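Local coordinates for protein viral CASP8 and FADD-like apoptosis regulator (Molluscum contagiosum virus subtype 1, PDB 2BBR) that blocks death-receptor-induced apoptosis by interfering with caspase-8 recruitment and activation at the death-inducing signaling complex, and suppresses host NF-kappa-B activation, at residues 53-57 with 58-62. Sequence-based numbering, arbitrary orientation.
Sequences RKLTL and AALVE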
loop_
_atom_site.group_PDB
_atom_site.type_symbol
_atom_site.label_atom_id
_atom_site.label_comp_id
_atom_site.label_asym_id
_atom_site.label_seq_id
_atom_site.Cartn_x
_atom_site.Cartn_y
_atom_site.Cartn_z
ATOM N N ARG A 53 -9.558 -12.875 -10.523
ATOM C CA ARG A 53 -10.777 -12.076 -10.568
ATOM C C ARG A 53 -10.815 -11.132 -9.368
ATOM O O ARG A 53 -11.854 -10.933 -8.734
ATOM C CB ARG A 53 -12.025 -12.961 -10.585
ATOM C CG ARG A 53 -13.244 -12.218 -11.100
ATOM C CD ARG A 53 -14.436 -13.131 -11.309
ATOM N NE ARG A 53 -15.523 -12.435 -11.995
ATOM C CZ ARG A 53 -16.167 -11.380 -11.505
ATOM N NH1 ARG A 53 -15.842 -10.890 -10.318
ATOM N NH2 ARG A 53 -17.137 -10.809 -12.207
ATOM N N LYS A 54 -9.660 -10.557 -9.057
ATOM C CA LYS A 54 -9.550 -9.613 -7.954
ATOM C C LYS A 54 -9.392 -8.211 -8.524
ATOM O O LYS A 54 -9.449 -7.224 -7.793
ATOM C CB LYS A 54 -8.341 -9.942 -7.074
ATOM C CG LYS A 54 -8.473 -11.230 -6.284
ATOM C CD LYS A 54 -7.226 -11.489 -5.451
ATOM C CE LYS A 54 -7.344 -12.786 -4.664
ATOM N NZ LYS A 54 -6.114 -13.061 -3.872
ATOM N N LEU A 55 -9.197 -8.133 -9.838
ATOM C CA LEU A 55 -9.015 -6.858 -10.521
ATOM C C LEU A 55 -10.370 -6.290 -10.922
ATOM O O LEU A 55 -10.729 -6.258 -12.100
ATOM C CB LEU A 55 -8.127 -7.059 -11.753
ATOM C CG LEU A 55 -7.469 -5.837 -12.398
ATOM C CD1 LEU A 55 -6.694 -5.050 -11.355
ATOM C CD2 LEU A 55 -6.540 -6.304 -13.504
ATOM N N THR A 56 -11.116 -5.841 -9.919
ATOM C CA THR A 56 -12.445 -5.286 -10.112
ATOM C C THR A 56 -12.421 -3.770 -10.256
ATOM O O THR A 56 -11.387 -3.128 -10.076
ATOM C CB THR A 56 -13.338 -5.613 -8.915
ATOM O OG1 THR A 56 -12.772 -5.023 -7.737
ATOM C CG2 THR A 56 -13.444 -7.119 -8.725
ATOM N N LEU A 57 -13.576 -3.207 -10.589
ATOM C CA LEU A 57 -13.715 -1.766 -10.720
ATOM C C LEU A 57 -13.320 -1.139 -9.383
ATOM O O LEU A 57 -12.552 -0.177 -9.336
ATOM C CB LEU A 57 -15.168 -1.420 -11.065
ATOM C CG LEU A 57 -15.638 0.041 -11.092
ATOM C CD1 LEU A 57 -15.796 0.579 -9.686
ATOM C CD2 LEU A 57 -14.657 0.869 -11.880
ATOM N N ALA A 58 -13.840 -1.704 -8.300
ATOM C CA ALA A 58 -13.543 -1.209 -6.964
ATOM C C ALA A 58 -12.047 -1.217 -6.666
ATOM O O ALA A 58 -11.515 -0.249 -6.129
ATOM C CB ALA A 58 -14.289 -2.037 -5.923
ATOM N N ALA A 59 -11.368 -2.309 -7.005
ATOM C CA ALA A 59 -9.935 -2.402 -6.753
ATOM C C ALA A 59 -9.160 -1.298 -7.466
ATOM O O ALA A 59 -8.308 -0.641 -6.867
ATOM C CB ALA A 59 -9.412 -3.767 -7.186
ATOM N N LEU A 60 -9.457 -1.098 -8.746
ATOM C CA LEU A 60 -8.775 -0.068 -9.520
ATOM C C LEU A 60 -9.068 1.322 -8.974
ATOM O O LEU A 60 -8.177 2.165 -8.892
ATOM C CB LEU A 60 -9.180 -0.147 -10.997
ATOM C CG LEU A 60 -8.536 -1.249 -11.845
ATOM C CD1 LEU A 60 -7.030 -1.041 -11.899
ATOM C CD2 LEU A 60 -8.866 -2.610 -11.266
ATOM N N VAL A 61 -10.323 1.563 -8.611
ATOM C CA VAL A 61 -10.704 2.856 -8.065
ATOM C C VAL A 61 -9.944 3.113 -6.763
ATOM O O VAL A 61 -9.437 4.215 -6.541
ATOM C CB VAL A 61 -12.232 2.912 -7.842
ATOM C CG1 VAL A 61 -12.605 4.092 -6.962
ATOM C CG2 VAL A 61 -12.934 3.035 -9.189
ATOM N N GLU A 62 -9.838 2.096 -5.912
ATOM C CA GLU A 62 -9.108 2.258 -4.656
ATOM C C GLU A 62 -7.636 2.539 -4.926
ATOM O O GLU A 62 -7.028 3.388 -4.274
ATOM C CB GLU A 62 -9.228 1.010 -3.783
ATOM C CG GLU A 62 -10.586 0.829 -3.154
ATOM C CD GLU A 62 -10.530 -0.091 -1.954
ATOM O OE1 GLU A 62 -10.796 -1.302 -2.111
ATOM O OE2 GLU A 62 -10.205 0.403 -0.857
#
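T56 is the N-cap of helix 57-66, in the first death effector domain, and its side chain takes a capping bond from A59. The backbone N of A59 donates to T56 OG1 over 3.1 Å, with an N-H...O angle of 161°. Threonine suits this place because its short hydroxyl can accept from an amide of the first turn, where no preceding helical carbonyl is available. The side-chain torsion (chi1 61°) sets OG1 between the backbone N and the carbonyl carbon of T56, from where it reaches forward over the turn. The hydroxyl also lies 3.8 Å from A58 CB, and the methyl of A59 comes to 3.5 Å from K54 O; alanine at 59 is small enough to fit, buried, against the incoming chain.

The first helical bond runs from L60 N to T56 O, although the place of that oxygen is less sure; in the next, V61 N donates to L57 O at 2.9 Å. One turn apart on the same side of the helix, L57 and V61 meet obliquely through L57 CD1 and V61 CG2, 3.8 Å apart. With CG of L57 anti to its own backbone N (chi1 172°), the branch leans along the helix to this methyl.

Ahead of the cap, L55 sits at the centre of an inverse gamma turn, and the ends of L55 and L60 meet, L55 CD1 near L60 CD2. Leucine is apt at both positions, since its branched end bridges from loop to helix in a buried setting. R53, with positive phi just beyond helix 42-51, belongs to the Schellman motif that closes it. L55 and L60 both rest on L13 of helix 10-17, and L55 also packs on L46 and L49 of helix 42-51, while L57, L60 and V61 touch F77 of helix 70-77.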